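Local structure of beta-mannosidase (Trichoderma harzianum, 4CVU) at residues Y737-A742 with S759-P764; I755-D760 with T801-A806. The protein probably hydrolyses terminal beta-linked mannose residues from the non-reducing ends of oligosaccharides, as a fungal beta-mannosidase of glycoside hydrolase family 2. All blocks are in the same frame, centred on the assembly; numbering follows the deposited sequence.

Contact 1 of 2, residues Y737-A742 with S759-P764; sequences YEHVIA and SDLWEP
His739 meets Asp760 twice, once through its ring and once through its backbone carbonyl, and it is the first residue of 737-742 to touch 759-764. The two residues before it lead in from helix 729-736, and Tyr737 O accepts a hydrogen bond from Lys385, the lysine that also forms a salt bridge with Asp760 OD2. The His739 ring presents its ND1 edge to the carboxylate: Asp760 OD1 is 2.9 Å from His739 ND1 and only 3° out of the ring plane. OD1 receives this N-H on its syn lone pair, while the ring and carboxylate planes stand 53° apart. With NE2 bonded to Asp317, both ring nitrogens have carboxylate partners, which would probably favour a positively charged imidazole. Asp760 CG sits between its own N and carbonyl carbon (chi1 73°), close to the histidine, and OD1 ends beside the ring's ND1. An alanine in place of Asp760 would probably leave His739 ND1 without its acceptor and Lys385 without its salt-bridge mate.

On the main chain, His739 O accepts the N-H of Asp760, 2.9 Å from Asp760 N, and also a CA-H...O contact from Ser759 CA at 3.2 Å. These bonds lie where two neighbouring antiparallel strands of the Ig-like domain end their pairing: Val740 and Ser759 form a non-hydrogen-bonded pair, their CA atoms 4.3 Å apart. Beyond it the chain leaves the sheet through an ST turn, Ser759 OG accepting from Leu761 N at 3.3 Å. After the turn the Leu761 side chain reaches back: its CD2 meets His739 CB, and its CD1 touches Val740 CG2 at 3.9 Å, the leucine and valine side chains crossing at about a right angle beside Phe843 of strand 841-849.

Contact 2 of 2, residues I755-D760 with T801-A806; sequences IWVTSD and TQIITA
Trp756 lays its indole over the side chain of Gln802, the two forming a non-hydrogen-bonded antiparallel pair on one face of the sheet. Gln802 CB stands 3.6 Å from the centroid of the six-membered ring and 4° off its normal, a CH-pi contact squarely over the ring. Gln802 CG is anti to its backbone N (chi1 -163°), lying 3.6 Å from Trp756 CE2, and the extended chain carries the amide out to the rim, near CZ2. The amide plane is only 19° from the indole plane, with Gln802 OE1 3.4 Å from Trp756 CZ2. The indole N-H turns to Glu754, and Arg692 of helix 664-692 makes a cation-pi contact.

The other face is mainly aliphatic, Thr801 adding CG2 against Val757 CB. Ile755 and Ile804 lie side by side, pointing the same way, with Ile755 CD1 against Ile804 CB at 3.9 Å. Ile803 crosses Ile755 obliquely; its CD1 touches both Ile755 CG2 and Val757 CG2, 3.8 Å from the valine methyl. These side chains pack on Leu771, Val769 and Phe793 of the opposing sheet, in the beta-sandwich core of the Ig-like domain.

Ile803 joins that face because of a classic beta bulge, in which Ile803 and Ile804 together oppose Ile755. Both amides bond to one carbonyl: Ile755 O lies 2.9 Å from Ile803 N and 3.3 Å from Ile804 N. Past the bulge, Val757 and Thr801 exchange regular backbone bonds. CH-pi, cation-pi and N-H contacts thus let an exposed polar chain cover an indole on one face, while the other buries mostly hydrocarbon.

Contact 1 and contact 2 lie on opposite edges of strand 752-759, the middle member of a three-stranded antiparallel sheet with strand 740-747 on one flank and strand 799-807 on the other. Their centres are 12 Å apart, and they share Ser759 and Asp760. Along the chain, 737-742 comes first, then 755-760 running into 759-764, and 801-806 last, after strands 765-774 and 790-795 of the facing sheet. Between the contacts, Ile741 O probably accepts a hydrogen bond from Thr758 N, and Val740 CG1 packs on Val757 CG1. Contact 1 lies where the chain enters the Ig-like domain from helix 729-736, with Lys385 of strand 380-389 beside it; contact 2 adds the outermost strand 799-807.

Contact 1 of 2, residues Y737-A742 with S759-P764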
loop_
_atom_site.group_PDB
_atom_site.type_symbol
_atom_site.label_atom_id
_atom_site.label_comp_id
_atom_site.label_asym_id
_atom_site.label_seq_id
_atom_site.Cartn_x
_atom_site.Cartn_y
_atom_site.Cartn_z
ATOM N N TYR A 737 -9.425 3.761 35.566
ATOM C CA TYR A 737 -10.716 3.139 35.840
ATOM C C TYR A 737 -10.618 1.986 36.894
ATOM O O TYR A 737 -11.548 1.211 37.091
ATOM C CB TYR A 737 -11.364 2.628 34.535
ATOM C CG TYR A 737 -12.060 3.686 33.648
ATOM C CD1 TYR A 737 -12.493 4.903 34.153
ATOM C CD2 TYR A 737 -12.349 3.409 32.327
ATOM C CE1 TYR A 737 -13.177 5.823 33.352
ATOM C CE2 TYR A 737 -13.038 4.324 31.523
ATOM C CZ TYR A 737 -13.430 5.547 32.048
ATOM O OH TYR A 737 -14.094 6.467 31.263
ATOM N N GLU A 738 -9.471 1.857 37.548
ATOM C CA GLU A 738 -9.346 0.853 38.599
ATOM C C GLU A 738 -10.281 1.209 39.778
ATOM O O GLU A 738 -10.668 2.372 39.966
ATOM C CB GLU A 738 -7.886 0.740 39.073
ATOM C CG GLU A 738 -6.979 -0.011 38.102
ATOM C CD GLU A 738 -5.671 -0.424 38.725
ATOM O OE1 GLU A 738 -5.729 -1.147 39.720
ATOM O OE2 GLU A 738 -4.605 -0.022 38.279
ATOM N N HIS A 739 -10.648 0.189 40.549
ATOM C CA HIS A 739 -11.609 0.367 41.657
ATOM C C HIS A 739 -11.179 1.426 42.653
ATOM O O HIS A 739 -11.976 2.229 43.059
ATOM C CB HIS A 739 -11.890 -0.961 42.362
ATOM C CG HIS A 739 -12.590 -1.957 41.498
ATOM N ND1 HIS A 739 -13.885 -1.785 41.054
ATOM C CD2 HIS A 739 -12.169 -3.136 40.984
ATOM C CE1 HIS A 739 -14.228 -2.819 40.300
ATOM N NE2 HIS A 739 -13.211 -3.656 40.250
ATOM N N VAL A 740 -9.898 1.419 43.030
ATOM C CA VAL A 740 -9.328 2.353 43.998
ATOM C C VAL A 740 -8.069 2.983 43.373
ATOM O O VAL A 740 -7.140 2.270 43.004
ATOM C CB VAL A 740 -8.959 1.608 45.308
ATOM C CG1 VAL A 740 -8.579 2.571 46.412
ATOM C CG2 VAL A 740 -10.114 0.732 45.776
ATOM N N ILE A 741 -8.069 4.308 43.236
ATOM C CA ILE A 741 -6.983 5.046 42.599
ATOM C C ILE A 741 -6.540 6.205 43.477
ATOM O O ILE A 741 -7.325 6.753 44.248
ATOM C CB ILE A 741 -7.388 5.568 41.183
ATOM C CG1 ILE A 741 -8.591 6.531 41.272
ATOM C CG2 ILE A 741 -7.722 4.390 40.263
ATOM C CD1 ILE A 741 -8.857 7.311 39.992
ATOM N N ALA A 742 -5.259 6.531 43.371
ATOM C CA ALA A 742 -4.657 7.745 43.931
ATOM C C ALA A 742 -4.358 8.676 42.777
ATOM O O ALA A 742 -3.698 8.279 41.814
ATOM C CB ALA A 742 -3.366 7.406 44.671
ATOM N N SER A 759 -12.609 5.777 45.276
ATOM C CA SER A 759 -12.980 4.350 45.247
ATOM C C SER A 759 -14.382 4.181 44.709
ATOM O O SER A 759 -15.261 4.930 45.106
ATOM C CB SER A 759 -12.911 3.748 46.665
ATOM O OG SER A 759 -13.513 2.476 46.710
ATOM N N ASP A 760 -14.606 3.201 43.830
ATOM C CA ASP A 760 -15.968 2.939 43.364
ATOM C C ASP A 760 -16.685 1.764 44.066
ATOM O O ASP A 760 -17.784 1.347 43.653
ATOM C CB ASP A 760 -16.001 2.771 41.847
ATOM C CG ASP A 760 -15.410 1.457 41.374
ATOM O OD1 ASP A 760 -14.893 0.645 42.203
ATOM O OD2 ASP A 760 -15.461 1.256 40.144
ATOM N N LEU A 761 -16.041 1.227 45.093
ATOM C CA LEU A 761 -16.581 0.091 45.827
ATOM C C LEU A 761 -17.801 0.526 46.635
ATOM O O LEU A 761 -17.968 1.719 46.937
ATOM C CB LEU A 761 -15.514 -0.507 46.743
ATOM C CG LEU A 761 -14.268 -1.042 46.044
ATOM C CD1 LEU A 761 -13.183 -1.320 47.080
ATOM C CD2 LEU A 761 -14.553 -2.280 45.205
ATOM N N TRP A 762 -18.649 -0.441 46.971
ATOM C CA TRP A 762 -19.921 -0.149 47.668
ATOM C C TRP A 762 -19.807 -0.248 49.199
ATOM O O TRP A 762 -20.805 -0.338 49.896
ATOM C CB TRP A 762 -21.060 -1.049 47.162
ATOM C CG TRP A 762 -21.339 -0.958 45.649
ATOM C CD1 TRP A 762 -20.779 -0.079 44.747
ATOM C CD2 TRP A 762 -22.267 -1.747 44.907
ATOM N NE1 TRP A 762 -21.293 -0.294 43.511
ATOM C CE2 TRP A 762 -22.192 -1.327 43.568
ATOM C CE3 TRP A 762 -23.144 -2.794 45.239
ATOM C CZ2 TRP A 762 -22.965 -1.917 42.553
ATOM C CZ3 TRP A 762 -23.904 -3.374 44.237
ATOM C CH2 TRP A 762 -23.810 -2.934 42.911
ATOM N N GLU A 763 -18.589 -0.224 49.697
ATOM C CA GLU A 763 -18.306 -0.213 51.137
ATOM C C GLU A 763 -17.009 0.581 51.366
ATOM O O GLU A 763 -16.168 0.661 50.467
ATOM C CB GLU A 763 -18.139 -1.635 51.663
ATOM C CG GLU A 763 -16.906 -2.342 51.119
ATOM C CD GLU A 763 -16.892 -3.830 51.388
ATOM O OE1 GLU A 763 -17.978 -4.465 51.406
ATOM O OE2 GLU A 763 -15.775 -4.370 51.568
ATOM N N PRO A 764 -16.860 1.187 52.552
ATOM C CA PRO A 764 -15.585 1.818 52.883
ATOM C C PRO A 764 -14.394 0.868 52.733
ATOM O O PRO A 764 -14.541 -0.338 52.885
ATOM C CB PRO A 764 -15.768 2.262 54.349
ATOM C CG PRO A 764 -17.095 1.732 54.796
ATOM C CD PRO A 764 -17.891 1.471 53.565
#

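Contact 2 of 2, residues I755-D760 with T801-A806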
loop_
_atom_site.group_PDB
_atom_site.type_symbol
_atom_site.label_atom_id
_atom_site.label_comp_id
_atom_site.label_asym_id
_atom_site.label_seq_id
_atom_site.Cartn_x
_atom_site.Cartn_y
_atom_site.Cartn_z
ATOM N N ILE A 755 -3.264 15.346 46.307
ATOM C CA ILE A 755 -3.478 13.941 45.987
ATOM C C ILE A 755 -4.733 13.449 46.700
ATOM O O ILE A 755 -4.886 13.601 47.915
ATOM C CB ILE A 755 -2.280 13.056 46.345
ATOM C CG1 ILE A 755 -1.055 13.562 45.585
ATOM C CG2 ILE A 755 -2.567 11.617 45.933
ATOM C CD1 ILE A 755 0.237 13.226 46.232
ATOM N N TRP A 756 -5.636 12.876 45.918
ATOM C CA TRP A 756 -6.889 12.336 46.420
ATOM C C TRP A 756 -6.952 10.866 46.123
ATOM O O TRP A 756 -6.440 10.421 45.081
ATOM C CB TRP A 756 -8.054 12.999 45.704
ATOM C CG TRP A 756 -8.201 14.454 45.961
ATOM C CD1 TRP A 756 -7.382 15.441 45.551
ATOM C CD2 TRP A 756 -9.275 15.076 46.655
ATOM N NE1 TRP A 756 -7.879 16.666 45.947
ATOM C CE2 TRP A 756 -9.051 16.462 46.620
ATOM C CE3 TRP A 756 -10.439 14.596 47.264
ATOM C CZ2 TRP A 756 -9.926 17.381 47.205
ATOM C CZ3 TRP A 756 -11.306 15.505 47.855
ATOM C CH2 TRP A 756 -11.042 16.887 47.826
ATOM N N VAL A 757 -7.586 10.118 47.025
ATOM C CA VAL A 757 -7.885 8.714 46.799
ATOM C C VAL A 757 -9.397 8.549 46.546
ATOM O O VAL A 757 -10.239 9.023 47.345
ATOM C CB VAL A 757 -7.449 7.834 47.976
ATOM C CG1 VAL A 757 -7.957 6.410 47.810
ATOM C CG2 VAL A 757 -5.928 7.834 48.134
ATOM N N THR A 758 -9.732 7.830 45.472
ATOM C CA THR A 758 -11.122 7.685 45.034
ATOM C C THR A 758 -11.436 6.221 44.820
ATOM O O THR A 758 -10.627 5.507 44.256
ATOM C CB THR A 758 -11.372 8.465 43.713
ATOM O OG1 THR A 758 -11.135 9.863 43.915
ATOM C CG2 THR A 758 -12.801 8.293 43.247
ATOM N N SER A 759 -12.609 5.777 45.276
ATOM C CA SER A 759 -12.980 4.350 45.247
ATOM C C SER A 759 -14.382 4.181 44.709
ATOM O O SER A 759 -15.261 4.930 45.106
ATOM C CB SER A 759 -12.911 3.748 46.665
ATOM O OG SER A 759 -13.513 2.476 46.710
ATOM N N ASP A 760 -14.606 3.201 43.830
ATOM C CA ASP A 760 -15.968 2.939 43.364
ATOM C C ASP A 760 -16.685 1.764 44.066
ATOM O O ASP A 760 -17.784 1.347 43.653
ATOM C CB ASP A 760 -16.001 2.771 41.847
ATOM C CG ASP A 760 -15.410 1.457 41.374
ATOM O OD1 ASP A 760 -14.893 0.645 42.203
ATOM O OD2 ASP A 760 -15.461 1.256 40.144
ATOM N N THR A 801 -11.341 10.936 49.060
ATOM C CA THR A 801 -10.765 11.604 50.249
ATOM C C THR A 801 -9.447 12.277 49.910
ATOM O O THR A 801 -8.630 11.704 49.201
ATOM C CB THR A 801 -10.574 10.583 51.411
ATOM O OG1 THR A 801 -10.106 11.241 52.582
ATOM C CG2 THR A 801 -9.597 9.497 51.052
ATOM N N GLN A 802 -9.231 13.487 50.417
ATOM C CA GLN A 802 -7.975 14.190 50.174
ATOM C C GLN A 802 -6.882 13.758 51.169
ATOM O O GLN A 802 -7.074 13.853 52.375
ATOM C CB GLN A 802 -8.176 15.699 50.225
ATOM C CG GLN A 802 -7.017 16.459 49.572
ATOM C CD GLN A 802 -7.133 17.957 49.696
ATOM O OE1 GLN A 802 -8.187 18.480 49.942
ATOM N NE2 GLN A 802 -6.045 18.642 49.512
ATOM N N ILE A 803 -5.742 13.288 50.653
ATOM C CA ILE A 803 -4.680 12.726 51.503
ATOM C C ILE A 803 -3.403 13.573 51.567
ATOM O O ILE A 803 -2.640 13.441 52.495
ATOM C CB ILE A 803 -4.311 11.272 51.106
ATOM C CG1 ILE A 803 -3.779 11.173 49.672
ATOM C CG2 ILE A 803 -5.503 10.361 51.272
ATOM C CD1 ILE A 803 -2.993 9.894 49.423
ATOM N N ILE A 804 -3.174 14.425 50.570
ATOM C CA ILE A 804 -1.994 15.287 50.541
ATOM C C ILE A 804 -2.370 16.650 49.965
ATOM O O ILE A 804 -3.119 16.743 48.994
ATOM C CB ILE A 804 -0.864 14.695 49.649
ATOM C CG1 ILE A 804 -0.200 13.459 50.288
ATOM C CG2 ILE A 804 0.183 15.752 49.336
ATOM C CD1 ILE A 804 0.618 13.744 51.539
ATOM N N THR A 805 -1.856 17.702 50.571
ATOM C CA THR A 805 -1.809 18.986 49.915
ATOM C C THR A 805 -0.424 19.583 50.114
ATOM O O THR A 805 0.134 19.476 51.207
ATOM C CB THR A 805 -2.892 19.946 50.424
ATOM O OG1 THR A 805 -2.967 21.078 49.549
ATOM C CG2 THR A 805 -2.625 20.417 51.845
ATOM N N ALA A 806 0.132 20.189 49.058
ATOM C CA ALA A 806 1.480 20.765 49.118
ATOM C C ALA A 806 1.712 21.852 48.086
ATOM O O ALA A 806 1.492 21.638 46.889
ATOM C CB ALA A 806 2.502 19.675 48.919
#